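Local atomic coordinates of AgaA (Rhizobium radiobacter, PDB entry 6HLX), a protein that binds the opine agropinic acid as the periplasmic solute-binding component of an ABC transporter that imports it into the bacterium. Residues G293-D296 / A297-N300; N409-Q412 / I413-L417; K426-R429 / V430-Y433. One frame throughout, in Å; residues are numbered along the deposited sequence.

Contact 1 (G293-D296 / A297-N300). With GOL (glycerol), chain D; ACT (acetate ion), chain G.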
loop_
_atom_site.group_PDB
_atom_site.type_symbol
_atom_site.label_atom_id
_atom_site.label_comp_id
_atom_site.label_asym_id
_atom_site.label_seq_id
_atom_site.Cartn_x
_atom_site.Cartn_y
_atom_site.Cartn_z
ATOM N N GLY A 293 14.514 10.476 9.467
ATOM C CA GLY A 293 15.463 9.504 8.943
ATOM C C GLY A 293 16.051 9.969 7.621
ATOM O O GLY A 293 17.075 9.437 7.183
ATOM N N TYR A 294 15.403 10.963 6.954
ATOM C CA TYR A 294 15.897 11.497 5.687
ATOM C C TYR A 294 17.256 12.155 5.938
ATOM O O TYR A 294 17.425 12.851 6.949
ATOM C CB TYR A 294 14.938 12.568 5.123
ATOM C CG TYR A 294 15.443 13.182 3.836
ATOM C CD1 TYR A 294 15.187 12.579 2.607
ATOM C CD2 TYR A 294 16.197 14.353 3.847
ATOM C CE1 TYR A 294 15.664 13.133 1.417
ATOM C CE2 TYR A 294 16.701 14.898 2.667
ATOM C CZ TYR A 294 16.411 14.297 1.453
ATOM O OH TYR A 294 16.873 14.854 0.289
ATOM N N SER A 295 18.195 11.980 4.993
ATOM C CA SER A 295 19.533 12.586 5.120
ATOM C C SER A 295 20.168 12.732 3.751
ATOM O O SER A 295 20.243 11.758 2.999
ATOM C CB SER A 295 20.420 11.731 6.028
ATOM O OG SER A 295 21.802 11.956 5.794
ATOM N N ASP A 296 20.656 13.940 3.427
ATOM C CA ASP A 296 21.352 14.161 2.150
ATOM C C ASP A 296 22.710 13.463 2.168
ATOM O O ASP A 296 23.133 12.924 1.141
ATOM C CB ASP A 296 21.551 15.662 1.875
ATOM C CG ASP A 296 20.276 16.364 1.461
ATOM O OD1 ASP A 296 19.578 15.846 0.561
ATOM O OD2 ASP A 296 19.979 17.436 2.033
ATOM N N ALA A 297 23.357 13.454 3.339
ATOM C CA ALA A 297 24.683 12.876 3.587
ATOM C C ALA A 297 24.716 11.361 3.394
ATOM O O ALA A 297 25.745 10.855 2.956
ATOM C CB ALA A 297 25.150 13.220 4.993
ATOM N N LYS A 298 23.609 10.642 3.750
ATOM C CA LYS A 298 23.496 9.177 3.650
ATOM C C LYS A 298 22.782 8.706 2.367
ATOM O O LYS A 298 22.500 7.507 2.215
ATOM C CB LYS A 298 22.758 8.609 4.881
ATOM C CG LYS A 298 23.391 8.950 6.226
ATOM C CD LYS A 298 22.501 8.450 7.360
ATOM C CE LYS A 298 22.763 9.143 8.682
ATOM N NZ LYS A 298 21.947 8.526 9.765
ATOM N N ALA A 299 22.448 9.643 1.470
ATOM C CA ALA A 299 21.681 9.348 0.253
ATOM C C ALA A 299 22.492 8.600 -0.813
ATOM O O ALA A 299 21.904 8.094 -1.781
ATOM C CB ALA A 299 21.088 10.640 -0.322
ATOM N N ASN A 300 23.822 8.509 -0.629
ATOM C CA ASN A 300 24.697 7.843 -1.579
ATOM C C ASN A 300 25.526 6.760 -0.913
ATOM O O ASN A 300 26.698 6.560 -1.256
ATOM C CB ASN A 300 25.536 8.862 -2.345
ATOM C CG ASN A 300 24.689 9.617 -3.330
ATOM O OD1 ASN A 300 24.356 9.118 -4.410
ATOM N ND2 ASN A 300 24.293 10.819 -2.960
HETATM C C1 GOL D . 17.599 8.583 3.715
HETATM O O1 GOL D . 17.459 9.866 3.109
HETATM C C2 GOL D . 19.041 8.306 4.071
HETATM O O2 GOL D . 19.911 8.947 3.122
HETATM C C3 GOL D . 19.316 6.820 4.124
HETATM O O3 GOL D . 19.938 6.338 2.951
HETATM C C ACT G . 21.536 16.019 5.998
HETATM O O ACT G . 20.509 16.215 5.289
HETATM O OXT ACT G . 21.545 15.791 7.209
HETATM C CH3 ACT G . 22.891 16.031 5.317
HETATM O O HOH W 1 19.361 9.547 8.732
HETATM O O HOH W 2 25.288 11.989 -0.242
#

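Contact 2 (N409-Q412 / I413-L417)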
loop_
_atom_site.group_PDB
_atom_site.type_symbol
_atom_site.label_atom_id
_atom_site.label_comp_id
_atom_site.label_asym_id
_atom_site.label_seq_id
_atom_site.Cartn_x
_atom_site.Cartn_y
_atom_site.Cartn_z
ATOM N N ASN A 409 14.590 -10.314 11.403
ATOM C CA ASN A 409 14.324 -9.923 12.785
ATOM C C ASN A 409 15.647 -9.517 13.426
ATOM O O ASN A 409 16.481 -10.375 13.701
ATOM C CB ASN A 409 13.678 -11.121 13.529
ATOM C CG ASN A 409 13.108 -10.853 14.903
ATOM O OD1 ASN A 409 12.905 -9.716 15.322
ATOM N ND2 ASN A 409 12.810 -11.921 15.631
ATOM N N ASP A 410 15.879 -8.203 13.569
ATOM C CA ASP A 410 17.098 -7.687 14.210
ATOM C C ASP A 410 16.712 -6.948 15.496
ATOM O O ASP A 410 15.909 -6.004 15.439
ATOM C CB ASP A 410 17.869 -6.758 13.256
ATOM C CG ASP A 410 19.096 -6.149 13.909
ATOM O OD1 ASP A 410 20.071 -6.898 14.166
ATOM O OD2 ASP A 410 19.113 -4.910 14.108
ATOM N N GLN A 411 17.292 -7.356 16.648
ATOM C CA GLN A 411 16.923 -6.738 17.917
ATOM C C GLN A 411 17.244 -5.253 17.969
ATOM O O GLN A 411 16.420 -4.492 18.480
ATOM C CB GLN A 411 17.510 -7.500 19.133
ATOM C CG GLN A 411 16.716 -7.301 20.455
ATOM C CD GLN A 411 15.188 -7.293 20.365
ATOM O OE1 GLN A 411 14.543 -8.025 19.594
ATOM N NE2 GLN A 411 14.565 -6.449 21.169
ATOM N N GLN A 412 18.415 -4.822 17.449
ATOM C CA GLN A 412 18.749 -3.382 17.501
ATOM C C GLN A 412 17.722 -2.559 16.729
ATOM O O GLN A 412 17.279 -1.510 17.217
ATOM C CB GLN A 412 20.159 -3.108 16.978
ATOM C CG GLN A 412 21.252 -3.527 17.953
ATOM C CD GLN A 412 22.617 -3.281 17.355
ATOM O OE1 GLN A 412 22.893 -2.214 16.794
ATOM N NE2 GLN A 412 23.490 -4.272 17.436
ATOM N N ILE A 413 17.317 -3.047 15.543
ATOM C CA ILE A 413 16.302 -2.365 14.728
ATOM C C ILE A 413 14.969 -2.339 15.481
ATOM O O ILE A 413 14.338 -1.288 15.543
ATOM C CB ILE A 413 16.187 -3.016 13.311
ATOM C CG1 ILE A 413 17.330 -2.513 12.409
ATOM C CG2 ILE A 413 14.821 -2.707 12.657
ATOM C CD1 ILE A 413 17.443 -3.176 11.036
ATOM N N ASN A 414 14.553 -3.482 16.081
ATOM C CA ASN A 414 13.283 -3.547 16.822
ATOM C C ASN A 414 13.250 -2.523 17.951
ATOM O O ASN A 414 12.254 -1.816 18.118
ATOM C CB ASN A 414 13.039 -4.944 17.391
ATOM C CG ASN A 414 12.817 -6.028 16.366
ATOM O OD1 ASN A 414 12.947 -7.226 16.674
ATOM N ND2 ASN A 414 12.482 -5.658 15.148
ATOM N N ASP A 415 14.348 -2.464 18.724
ATOM C CA ASP A 415 14.467 -1.557 19.871
ATOM C C ASP A 415 14.369 -0.106 19.446
ATOM O O ASP A 415 13.644 0.663 20.080
ATOM C CB ASP A 415 15.768 -1.835 20.644
ATOM C CG ASP A 415 15.742 -3.158 21.376
ATOM O OD1 ASP A 415 14.633 -3.712 21.564
ATOM O OD2 ASP A 415 16.823 -3.623 21.803
ATOM N N LEU A 416 15.027 0.250 18.336
ATOM C CA LEU A 416 14.987 1.616 17.813
ATOM C C LEU A 416 13.585 1.950 17.307
ATOM O O LEU A 416 13.069 3.029 17.611
ATOM C CB LEU A 416 16.017 1.825 16.691
ATOM C CG LEU A 416 17.479 1.939 17.155
ATOM C CD1 LEU A 416 18.425 1.748 15.981
ATOM C CD2 LEU A 416 17.745 3.277 17.888
ATOM N N LEU A 417 12.951 1.029 16.558
ATOM C CA LEU A 417 11.579 1.335 16.089
ATOM C C LEU A 417 10.596 1.448 17.255
ATOM O O LEU A 417 9.717 2.309 17.235
ATOM C CB LEU A 417 11.106 0.285 15.074
ATOM C CG LEU A 417 11.902 0.262 13.748
ATOM C CD1 LEU A 417 11.614 -1.008 12.960
ATOM C CD2 LEU A 417 11.658 1.538 12.895
#

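Contact 3 (K426-R429 / V430-Y433)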
loop_
_atom_site.group_PDB
_atom_site.type_symbol
_atom_site.label_atom_id
_atom_site.label_comp_id
_atom_site.label_asym_id
_atom_site.label_seq_id
_atom_site.Cartn_x
_atom_site.Cartn_y
_atom_site.Cartn_z
ATOM N N LYS A 426 9.230 15.108 18.417
ATOM C CA LYS A 426 9.889 14.894 17.113
ATOM C C LYS A 426 11.394 15.265 17.113
ATOM O O LYS A 426 12.164 14.671 16.345
ATOM C CB LYS A 426 9.131 15.573 15.967
ATOM C CG LYS A 426 7.810 14.852 15.664
ATOM C CD LYS A 426 7.383 14.890 14.203
ATOM C CE LYS A 426 6.195 13.963 14.003
ATOM N NZ LYS A 426 5.532 14.157 12.686
ATOM N N ALA A 427 11.833 16.180 17.997
ATOM C CA ALA A 427 13.269 16.526 18.109
ATOM C C ALA A 427 14.065 15.310 18.646
ATOM O O ALA A 427 15.234 15.094 18.280
ATOM C CB ALA A 427 13.452 17.724 19.034
ATOM N N GLU A 428 13.411 14.490 19.492
ATOM C CA GLU A 428 14.041 13.272 20.021
ATOM C C GLU A 428 13.805 12.120 19.031
ATOM O O GLU A 428 14.706 11.309 18.787
ATOM C CB GLU A 428 13.483 12.925 21.417
ATOM C CG GLU A 428 13.946 13.897 22.507
ATOM C CD GLU A 428 15.449 14.128 22.562
ATOM O OE1 GLU A 428 16.202 13.134 22.692
ATOM O OE2 GLU A 428 15.875 15.301 22.448
ATOM N N ARG A 429 12.622 12.081 18.415
ATOM C CA ARG A 429 12.332 11.007 17.448
ATOM C C ARG A 429 13.317 11.030 16.274
ATOM O O ARG A 429 13.732 9.972 15.822
ATOM C CB ARG A 429 10.895 11.122 16.886
ATOM C CG ARG A 429 9.790 10.779 17.855
ATOM C CD ARG A 429 8.438 10.778 17.140
ATOM N NE ARG A 429 8.206 9.505 16.460
ATOM C CZ ARG A 429 7.270 9.306 15.537
ATOM N NH1 ARG A 429 7.108 8.099 14.993
ATOM N NH2 ARG A 429 6.470 10.303 15.165
ATOM N N VAL A 430 13.723 12.216 15.813
ATOM C CA VAL A 430 14.598 12.291 14.645
ATOM C C VAL A 430 15.980 11.620 14.916
ATOM O O VAL A 430 16.477 10.919 14.028
ATOM C CB VAL A 430 14.684 13.712 14.030
ATOM C CG1 VAL A 430 15.606 14.630 14.798
ATOM C CG2 VAL A 430 15.057 13.648 12.543
ATOM N N LYS A 431 16.521 11.720 16.156
ATOM C CA LYS A 431 17.794 11.087 16.532
ATOM C C LYS A 431 17.655 9.558 16.450
ATOM O O LYS A 431 18.602 8.858 16.081
ATOM C CB LYS A 431 18.169 11.444 17.982
ATOM C CG LYS A 431 18.383 12.933 18.252
ATOM C CD LYS A 431 18.799 13.114 19.716
ATOM C CE LYS A 431 18.883 14.553 20.153
ATOM N NZ LYS A 431 19.271 14.653 21.585
ATOM N N ILE A 432 16.479 9.048 16.848
ATOM C CA ILE A 432 16.176 7.619 16.844
ATOM C C ILE A 432 16.131 7.103 15.401
ATOM O O ILE A 432 16.768 6.097 15.094
ATOM C CB ILE A 432 14.853 7.346 17.609
ATOM C CG1 ILE A 432 14.980 7.747 19.098
ATOM C CG2 ILE A 432 14.451 5.873 17.466
ATOM C CD1 ILE A 432 13.628 8.019 19.758
ATOM N N TYR A 433 15.366 7.766 14.527
ATOM C CA TYR A 433 15.267 7.312 13.131
ATOM C C TYR A 433 16.610 7.453 12.390
ATOM O O TYR A 433 16.915 6.618 11.532
ATOM C CB TYR A 433 14.099 7.980 12.397
ATOM C CG TYR A 433 12.776 7.513 12.965
ATOM C CD1 TYR A 433 12.319 6.211 12.747
ATOM C CD2 TYR A 433 12.022 8.338 13.798
ATOM C CE1 TYR A 433 11.122 5.758 13.302
ATOM C CE2 TYR A 433 10.819 7.901 14.354
ATOM C CZ TYR A 433 10.382 6.604 14.116
ATOM O OH TYR A 433 9.241 6.142 14.712
#

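Contact 1 (G293-D296 / A297-N300)
Ser-295 and Lys-298 meet where the loop between strand 280-281 and helix 306-315 folds into a type I beta turn, Asp-296 to Ala-299. The tight part centres on the hydroxyl of Ser-295. With chi1 at 158° the OG is swung away from its own backbone N and over the turn, where it accepts a hydrogen bond from Lys-298 N (3.0 Å, N-H...O angle 148°), a side-chain-to-backbone bond from three residues on that braces the turn. The aliphatic root of Lys-298 packs against the same oxygen, its CG 3.4 Å from Ser-295 OG. The turn's own closing bond, Ala-299 N to Asp-296 O, is weak at 3.4 Å. From CG outward Lys-298 is extended, which carries NZ to a salt bridge with Asp-438 of helix 426-443; a water accepts from Lys-298 NZ and donates to Gly-293 O.

Away from the hydroxyl the turn is looser, and small molecules meet its backbone at several places. By Asn-300 a second water links Asp-296 O to Asn-300 ND2. Acetate O accepts from Asp-296 N at 2.9 Å in an almost straight bond. Glycerol, also bound by Ile-285 N, takes the N-H of Ser-295 on its O1, while its O2 donates to Ser-295 O (2.8 Å) and its O3 to Lys-298 O. Polar bonds thus shape this surface turn, and much of its backbone hydrogen bonding is completed by water and bound small molecules, the latter probably from the crystallisation liquor.

Contact 2 (N409-Q412 / I413-L417)
This is a helix N-cap: Asp-410 stands immediately before helix 411-422, and its side chain closes the first turn by binding the backbone of Ile-413. The bond from Ile-413 N to Asp-410 OD2 measures 3.0 Å, with an N-H...O angle of 151°. It reaches the oxygen on the anti side of the carboxylate, 35° out of its plane. A chi1 of 177° turns the carboxylate away from the Asp-410 N and toward the start of the helix, and the OD2 also lies 3.4 Å from Ile-413 CG1, the two side chains crossing at about a right angle. That oxygen carries a second load, a salt bridge to Arg-439 NE, so one carboxylate both caps this helix and ties it to helix 426-443. The negative charge beside the helix N terminus is probably stabilised by the helix dipole as well as by the arginine.

Behind the cap the regular pattern begins with Asn-414 N to Asp-410 O at 2.9 Å and continues with Asp-415 N to Gln-411 O. On the outer flank Gln-411 bends at chi2, bringing its NE2 to 2.8 Å from Asp-415 OD1, with amide and carboxylate planes steeply inclined to each other. The inner flank faces other helices: Ile-413 packs on Phe-436 of helix 426-443 and on Tyr-393 of helix 388-393, while Leu-417, one turn on, rests against Leu-389 and Tyr-393 of that same shorter helix.

Contact 3 (K426-R429 / V430-Y433)
Arg-429 and Tyr-433 form an i to i+4 pair on the first turns of alpha-helix 426-443, side by side and pointing the same way. Arg-429 NH1 donates to Tyr-433 OH (2.9 Å, N-H...O angle 144°), with the hydroxyl at the guanidinium edge, 22° out of its plane. A bend at chi3 turns the guanidinium so that NH1 meets the hydroxyl. The other demands of this buried group are met outside the pair: NE donates to Gly-420 O, and NH1 is also in a salt bridge with Asp-385, which probably helps to hold the positive charge.

Along the backbone, Lys-426 O accepts from Val-430 N at 3.0 Å and Arg-429 O from Tyr-433 N. Glu-428 O is shared less well, by weak bonds from Lys-431 N and Ile-432 N. At the surface the Glu-428 carboxylate meets Lys-431 NZ in a salt bridge, OE2 lying 3.6 Å from NZ, with the two side chains running alongside each other. The Lys-426 ammonium pairs with the sulfonate of a buffer molecule. Between guanidinium and phenol the planes stand 71° apart, and Arg-429 NE lies at the ring edge, in its plane, 3.7 Å from Tyr-433 CE2.

In the fold
The three contacts follow one another along the chain; none encloses or crosses another, and each closes only a local turn. Contact 1 shapes the loop between strand 280-281 and helix 306-315, contact 2 opens helix 411-422, and contact 3 lies at the start of the next helix, 426-443. That last helix joins them. Its Tyr-433 CB packs 3.9 Å from Gly-293 N, bringing contact 1 against contact 3, and its Ile-432 CG2 comes to 3.2 Å from Leu-416 O of contact 2. Contacts 1 and 2 do not touch, their nearest atoms being about 10 Å apart. Helix 426-443 thus has the 293-300 loop and helix 411-422 as neighbours.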